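Local coordinates for protein flavin prenyltransferase PAD1, mitochondrial (Aspergillus niger, PDB 6QLG) that probably makes the prenylated FMN cofactor of ferulic acid decarboxylase by joining a dimethylallyl group to the flavin of FMN, at residues 54-68 with 201-215. Sequence-based numbering, arbitrary orientation. Where two conformers were deposited one is given.
With DMA (dimethylallyl diphosphate), chain N.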
loop_
_atom_site.group_PDB
_atom_site.type_symbol
_atom_site.label_atom_id
_atom_site.label_comp_id
_atom_site.label_asym_id
_atom_site.label_seq_id
_atom_site.Cartn_x
_atom_site.Cartn_y
_atom_site.Cartn_z
ATOM N N MET B 54 -11.185 -1.702 -37.780
ATOM C CA MET B 54 -11.614 -0.502 -38.494
ATOM C C MET B 54 -11.281 0.770 -37.724
ATOM O O MET B 54 -11.106 1.832 -38.332
ATOM C CB MET B 54 -13.114 -0.568 -38.785
ATOM C CG MET B 54 -13.608 0.486 -39.772
ATOM S SD MET B 54 -12.762 0.464 -41.372
ATOM C CE MET B 54 -12.952 -1.249 -41.819
ATOM N N LEU B 55 -11.188 0.687 -36.393
ATOM C CA LEU B 55 -10.780 1.852 -35.613
ATOM C C LEU B 55 -9.380 2.310 -36.002
ATOM O O LEU B 55 -9.137 3.510 -36.180
ATOM C CB LEU B 55 -10.844 1.538 -34.116
ATOM C CG LEU B 55 -12.209 1.181 -33.522
ATOM C CD1 LEU B 55 -12.068 0.787 -32.059
ATOM C CD2 LEU B 55 -13.183 2.335 -33.675
ATOM N N GLY B 56 -8.445 1.369 -36.146
ATOM C CA GLY B 56 -7.095 1.740 -36.536
ATOM C C GLY B 56 -7.010 2.201 -37.980
ATOM O O GLY B 56 -6.255 3.123 -38.304
ATOM N N ILE B 57 -7.779 1.565 -38.867
ATOM C CA ILE B 57 -7.792 1.979 -40.268
ATOM C C ILE B 57 -8.283 3.416 -40.393
ATOM O O ILE B 57 -7.697 4.228 -41.122
ATOM C CB ILE B 57 -8.649 1.009 -41.103
ATOM C CG1 ILE B 57 -7.948 -0.345 -41.237
ATOM C CG2 ILE B 57 -8.938 1.593 -42.479
ATOM C CD1 ILE B 57 -8.879 -1.481 -41.610
ATOM N N LYS B 58 -9.351 3.760 -39.671
ATOM C CA LYS B 58 -9.890 5.113 -39.767
ATOM C C LYS B 58 -8.985 6.136 -39.095
ATOM O O LYS B 58 -9.000 7.314 -39.473
ATOM C CB LYS B 58 -11.295 5.159 -39.172
ATOM C CG LYS B 58 -12.318 4.387 -39.988
ATOM C CD LYS B 58 -13.701 4.993 -39.862
ATOM C CE LYS B 58 -14.471 4.881 -41.166
ATOM N NZ LYS B 58 -14.985 6.207 -41.607
ATOM N N VAL B 59 -8.191 5.718 -38.106
ATOM C CA VAL B 59 -7.212 6.631 -37.524
ATOM C C VAL B 59 -6.142 6.983 -38.550
ATOM O O VAL B 59 -5.749 8.149 -38.685
ATOM C CB VAL B 59 -6.603 6.024 -36.245
ATOM C CG1 VAL B 59 -5.295 6.717 -35.898
ATOM C CG2 VAL B 59 -7.585 6.134 -35.082
ATOM N N LEU B 60 -5.659 5.985 -39.297
ATOM C CA LEU B 60 -4.654 6.243 -40.324
ATOM C C LEU B 60 -5.191 7.186 -41.396
ATOM O O LEU B 60 -4.478 8.083 -41.860
ATOM C CB LEU B 60 -4.195 4.927 -40.951
ATOM C CG LEU B 60 -3.261 4.041 -40.125
ATOM C CD1 LEU B 60 -3.144 2.660 -40.753
ATOM C CD2 LEU B 60 -1.894 4.685 -39.986
ATOM N N ILE B 61 -6.449 6.998 -41.798
ATOM C CA ILE B 61 -7.048 7.863 -42.810
ATOM C C ILE B 61 -7.204 9.281 -42.277
ATOM O O ILE B 61 -6.919 10.259 -42.981
ATOM C CB ILE B 61 -8.397 7.279 -43.274
ATOM C CG1 ILE B 61 -8.179 5.957 -44.014
ATOM C CG2 ILE B 61 -9.146 8.273 -44.154
ATOM C CD1 ILE B 61 -9.450 5.162 -44.226
ATOM N N ALA B 62 -7.645 9.418 -41.023
ATOM C CA ALA B 62 -7.861 10.743 -40.451
ATOM C C ALA B 62 -6.547 11.493 -40.264
ATOM O O ALA B 62 -6.485 12.709 -40.482
ATOM C CB ALA B 62 -8.607 10.625 -39.121
ATOM N N LEU B 63 -5.488 10.789 -39.856
ATOM C CA LEU B 63 -4.202 11.450 -39.656
ATOM C C LEU B 63 -3.582 11.867 -40.984
ATOM O O LEU B 63 -2.938 12.920 -41.070
ATOM C CB LEU B 63 -3.250 10.535 -38.885
ATOM C CG LEU B 63 -3.539 10.316 -37.398
ATOM C CD1 LEU B 63 -2.608 9.254 -36.835
ATOM C CD2 LEU B 63 -3.404 11.617 -36.624
ATOM N N ARG B 64 -3.747 11.047 -42.025
ATOM C CA ARG B 64 -3.293 11.443 -43.354
ATOM C C ARG B 64 -3.992 12.720 -43.803
ATOM O O ARG B 64 -3.357 13.637 -44.337
ATOM C CB ARG B 64 -3.543 10.309 -44.350
ATOM C CG ARG B 64 -3.444 10.719 -45.813
ATOM C CD ARG B 64 -2.942 9.569 -46.668
ATOM N NE ARG B 64 -1.568 9.212 -46.331
ATOM C CZ ARG B 64 -0.921 8.166 -46.834
ATOM N NH1 ARG B 64 0.331 7.923 -46.467
ATOM N NH2 ARG B 64 -1.522 7.361 -47.701
ATOM N N ARG B 65 -5.305 12.800 -43.573
ATOM C CA ARG B 65 -6.060 14.008 -43.890
ATOM C C ARG B 65 -5.507 15.228 -43.165
ATOM O O ARG B 65 -5.588 16.347 -43.683
ATOM C CB ARG B 65 -7.531 13.798 -43.529
ATOM C CG ARG B 65 -8.527 14.536 -44.403
ATOM C CD ARG B 65 -9.833 13.756 -44.496
ATOM N NE ARG B 65 -9.709 12.588 -45.365
ATOM C CZ ARG B 65 -10.636 11.643 -45.492
ATOM N NH1 ARG B 65 -11.763 11.716 -44.797
ATOM N NH2 ARG B 65 -10.433 10.620 -46.313
ATOM N N LEU B 66 -4.939 15.035 -41.974
ATOM C CA LEU B 66 -4.425 16.125 -41.156
ATOM C C LEU B 66 -2.943 16.399 -41.387
ATOM O O LEU B 66 -2.335 17.131 -40.599
ATOM C CB LEU B 66 -4.671 15.827 -39.673
ATOM C CG LEU B 66 -6.126 15.924 -39.212
ATOM C CD1 LEU B 66 -6.370 15.052 -37.991
ATOM C CD2 LEU B 66 -6.499 17.370 -38.928
ATOM N N ASN B 67 -2.355 15.827 -42.441
ATOM C CA ASN B 67 -0.945 16.041 -42.779
ATOM C C ASN B 67 -0.017 15.612 -41.643
ATOM O O ASN B 67 0.991 16.262 -41.358
ATOM C CB ASN B 67 -0.680 17.496 -43.176
ATOM C CG ASN B 67 0.553 17.646 -44.044
ATOM O OD1 ASN B 67 0.842 16.794 -44.885
ATOM N ND2 ASN B 67 1.292 18.730 -43.840
ATOM N N VAL B 68 -0.356 14.505 -40.988
ATOM C CA VAL B 68 0.486 13.909 -39.959
ATOM C C VAL B 68 1.259 12.755 -40.581
ATOM O O VAL B 68 0.676 11.904 -41.263
ATOM C CB VAL B 68 -0.352 13.431 -38.760
ATOM C CG1 VAL B 68 0.468 12.514 -37.866
ATOM C CG2 VAL B 68 -0.876 14.622 -37.971
ATOM N N ILE B 201 -18.070 5.317 -35.181
ATOM C CA ILE B 201 -16.624 5.144 -35.286
ATOM C C ILE B 201 -15.943 6.483 -35.547
ATOM O O ILE B 201 -14.901 6.792 -34.953
ATOM C CB ILE B 201 -16.282 4.118 -36.383
ATOM C CG1 ILE B 201 -16.815 2.733 -36.016
ATOM C CG2 ILE B 201 -14.778 4.052 -36.598
ATOM C CD1 ILE B 201 -16.441 1.656 -37.015
ATOM N N ASP B 202 -16.521 7.297 -36.435
ATOM C CA ASP B 202 -15.925 8.590 -36.763
ATOM C C ASP B 202 -15.828 9.485 -35.534
ATOM O O ASP B 202 -14.840 10.208 -35.358
ATOM C CB ASP B 202 -16.737 9.283 -37.860
ATOM C CG ASP B 202 -16.571 8.626 -39.219
ATOM O OD1 ASP B 202 -15.550 7.940 -39.437
ATOM O OD2 ASP B 202 -17.467 8.798 -40.072
ATOM N N GLN B 203 -16.847 9.457 -34.675
ATOM C CA GLN B 203 -16.801 10.251 -33.453
ATOM C C GLN B 203 -15.719 9.742 -32.506
ATOM O O GLN B 203 -14.972 10.538 -31.926
ATOM C CB GLN B 203 -18.170 10.245 -32.770
ATOM C CG GLN B 203 -18.324 11.277 -31.663
ATOM C CD GLN B 203 -17.960 10.726 -30.293
ATOM O OE1 GLN B 203 -17.647 9.545 -30.149
ATOM N NE2 GLN B 203 -18.012 11.584 -29.279
ATOM N N SER B 204 -15.615 8.420 -32.344
ATOM C CA SER B 204 -14.576 7.858 -31.483
ATOM C C SER B 204 -13.187 8.221 -31.989
ATOM O O SER B 204 -12.309 8.594 -31.201
ATOM C CB SER B 204 -14.726 6.338 -31.394
ATOM O OG SER B 204 -15.952 5.975 -30.786
ATOM N N VAL B 205 -12.969 8.120 -33.303
ATOM C CA VAL B 205 -11.668 8.459 -33.873
ATOM C C VAL B 205 -11.355 9.932 -33.644
ATOM O O VAL B 205 -10.216 10.301 -33.329
ATOM C CB VAL B 205 -11.631 8.091 -35.369
ATOM C CG1 VAL B 205 -10.423 8.720 -36.049
ATOM C CG2 VAL B 205 -11.620 6.577 -35.538
ATOM N N GLY B 206 -12.361 10.798 -33.787
ATOM C CA GLY B 206 -12.142 12.213 -33.539
ATOM C C GLY B 206 -11.813 12.507 -32.088
ATOM O O GLY B 206 -10.996 13.383 -31.792
ATOM N N ARG B 207 -12.442 11.780 -31.162
ATOM C CA ARG B 207 -12.156 11.990 -29.748
ATOM C C ARG B 207 -10.789 11.436 -29.366
ATOM O O ARG B 207 -10.121 11.994 -28.488
ATOM C CB ARG B 207 -13.254 11.358 -28.892
ATOM C CG ARG B 207 -14.630 11.972 -29.106
ATOM C CD ARG B 207 -14.735 13.356 -28.475
ATOM N NE ARG B 207 -14.902 13.272 -27.025
ATOM C CZ ARG B 207 -13.936 13.512 -26.146
ATOM N NH1 ARG B 207 -12.725 13.859 -26.563
ATOM N NH2 ARG B 207 -14.179 13.404 -24.846
ATOM N N MET B 208 -10.359 10.345 -30.008
ATOM C CA MET B 208 -9.001 9.848 -29.808
ATOM C C MET B 208 -7.973 10.907 -30.176
ATOM O O MET B 208 -7.044 11.187 -29.410
ATOM C CB MET B 208 -8.763 8.594 -30.650
ATOM C CG MET B 208 -9.518 7.358 -30.226
ATOM S SD MET B 208 -9.328 6.075 -31.481
ATOM C CE MET B 208 -10.790 5.090 -31.156
ATOM N N LEU B 209 -8.123 11.503 -31.362
ATOM C CA LEU B 209 -7.122 12.436 -31.861
ATOM C C LEU B 209 -7.168 13.777 -31.141
ATOM O O LEU B 209 -6.210 14.551 -31.246
ATOM C CB LEU B 209 -7.298 12.626 -33.368
ATOM C CG LEU B 209 -7.185 11.334 -34.184
ATOM C CD1 LEU B 209 -7.212 11.622 -35.678
ATOM C CD2 LEU B 209 -5.927 10.557 -33.811
ATOM N N ASP B 210 -8.254 14.067 -30.415
ATOM C CA ASP B 210 -8.263 15.227 -29.528
ATOM C C ASP B 210 -7.131 15.159 -28.513
ATOM O O ASP B 210 -6.584 16.195 -28.121
ATOM C CB ASP B 210 -9.604 15.330 -28.796
ATOM C CG ASP B 210 -10.706 15.904 -29.662
ATOM O OD1 ASP B 210 -10.391 16.542 -30.688
ATOM O OD2 ASP B 210 -11.890 15.722 -29.310
ATOM N N LEU B 211 -6.770 13.951 -28.075
ATOM C CA LEU B 211 -5.707 13.785 -27.094
ATOM C C LEU B 211 -4.332 14.131 -27.649
ATOM O O LEU B 211 -3.392 14.300 -26.866
ATOM C CB LEU B 211 -5.720 12.354 -26.559
ATOM C CG LEU B 211 -6.983 12.024 -25.758
ATOM C CD1 LEU B 211 -7.201 10.523 -25.661
ATOM C CD2 LEU B 211 -6.909 12.656 -24.375
ATOM N N PHE B 212 -4.192 14.237 -28.970
ATOM C CA PHE B 212 -2.982 14.750 -29.597
ATOM C C PHE B 212 -3.156 16.184 -30.079
ATOM O O PHE B 212 -2.360 16.656 -30.899
ATOM C CB PHE B 212 -2.563 13.852 -30.762
ATOM C CG PHE B 212 -2.300 12.427 -30.367
ATOM C CD1 PHE B 212 -1.057 12.043 -29.892
ATOM C CD2 PHE B 212 -3.298 11.470 -30.470
ATOM C CE1 PHE B 212 -0.812 10.731 -29.528
ATOM C CE2 PHE B 212 -3.061 10.157 -30.105
ATOM C CZ PHE B 212 -1.816 9.787 -29.634
ATOM N N ASP B 213 -4.189 16.873 -29.589
ATOM C CA ASP B 213 -4.522 18.235 -30.004
ATOM C C ASP B 213 -4.707 18.314 -31.518
ATOM O O ASP B 213 -4.126 19.158 -32.204
ATOM C CB ASP B 213 -3.469 19.229 -29.513
ATOM C CG ASP B 213 -3.277 19.172 -28.010
ATOM O OD1 ASP B 213 -4.290 19.209 -27.278
ATOM O OD2 ASP B 213 -2.116 19.090 -27.558
ATOM N N LEU B 214 -5.535 17.409 -32.037
ATOM C CA LEU B 214 -5.868 17.345 -33.452
ATOM C C LEU B 214 -7.382 17.358 -33.603
ATOM O O LEU B 214 -8.094 16.666 -32.868
ATOM C CB LEU B 214 -5.285 16.090 -34.112
ATOM C CG LEU B 214 -3.766 16.052 -34.278
ATOM C CD1 LEU B 214 -3.299 14.633 -34.562
ATOM C CD2 LEU B 214 -3.317 17.003 -35.381
ATOM N N ASP B 215 -7.868 18.146 -34.558
ATOM C CA ASP B 215 -9.298 18.335 -34.791
ATOM C C ASP B 215 -9.625 17.806 -36.183
ATOM O O ASP B 215 -9.324 18.458 -37.187
ATOM C CB ASP B 215 -9.677 19.809 -34.647
ATOM C CG ASP B 215 -11.175 20.047 -34.752
ATOM O OD1 ASP B 215 -11.942 19.068 -34.873
ATOM O OD2 ASP B 215 -11.586 21.225 -34.710
HETATM C C1 DMA N . -20.410 13.379 -23.258
HETATM O O1 DMA N . -19.102 13.807 -23.525
HETATM C C2 DMA N . -21.088 14.357 -22.301
HETATM C C3 DMA N . -22.201 14.966 -22.652
HETATM C C4 DMA N . -22.864 15.944 -21.687
HETATM C C5 DMA N . -22.830 14.703 -24.018
HETATM P PA DMA N . -17.855 13.021 -22.783
HETATM O O1A DMA N . -18.410 12.044 -21.771
HETATM O O2A DMA N . -16.960 14.020 -22.092
HETATM O O3A DMA N . -16.968 12.202 -23.903
HETATM P PB DMA N . -17.600 11.615 -25.305
HETATM O O1B DMA N . -19.029 11.196 -25.073
HETATM O O2B DMA N . -16.806 10.410 -25.754
HETATM O O3B DMA N . -17.544 12.694 -26.360
#
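With chi1 at 167°, V205 sets CG1 opposite its backbone N and CG2 opposite its carbonyl carbon, which spreads the two methyls into helix 54-65 as a knob in a hole formed by L55, K58, V59 and A62. This is helix-helix packing on one face of the parallel sheet of a Rossmann-like flavoprotein fold, with axes 9.8 Å apart and crossing at -61°. V205 CG2 lies 3.9 Å from K58 CB, while V205 CG1 meets V59 CG2; the short, branched valine fills the hole, and the small A62 lets L209 CD1 come within 3.8 Å of its CB. Deeper, V59 CG2 touches M208 SD, whose long, unbranched chain reaches on to strands 119-125 and 155-160.

At the I201 end, K58 serves twice: its aliphatic CD lies 3.6 Å from I201 CG2, and its ammonium NZ forms a salt bridge of 2.8 Å with the syn lone pair of D202 OD1. NZ also makes a salt bridge to E198, its stronger partner, and its charge is probably balanced by the two carboxylates at this partly exposed margin.

Both helices finish in Schellman motifs, with N67 and D213 at positive phi. L214, past the second helix, packs CD1 3.7 Å from L63 CD2 of the first, and beyond both helices it meets V68 CG2. R207 turns from this interface toward dimethylallyl diphosphate in a pocket shared with neighbouring subunits, where Y191 of the same chain and K151 of the second subunit also bind the ligand. R207 NE donates to ligand O3B at 2.8 Å, and O3A lies in the guanidinium plane, at its edge, taking a nearly straight bond (170°) from R207 NH2.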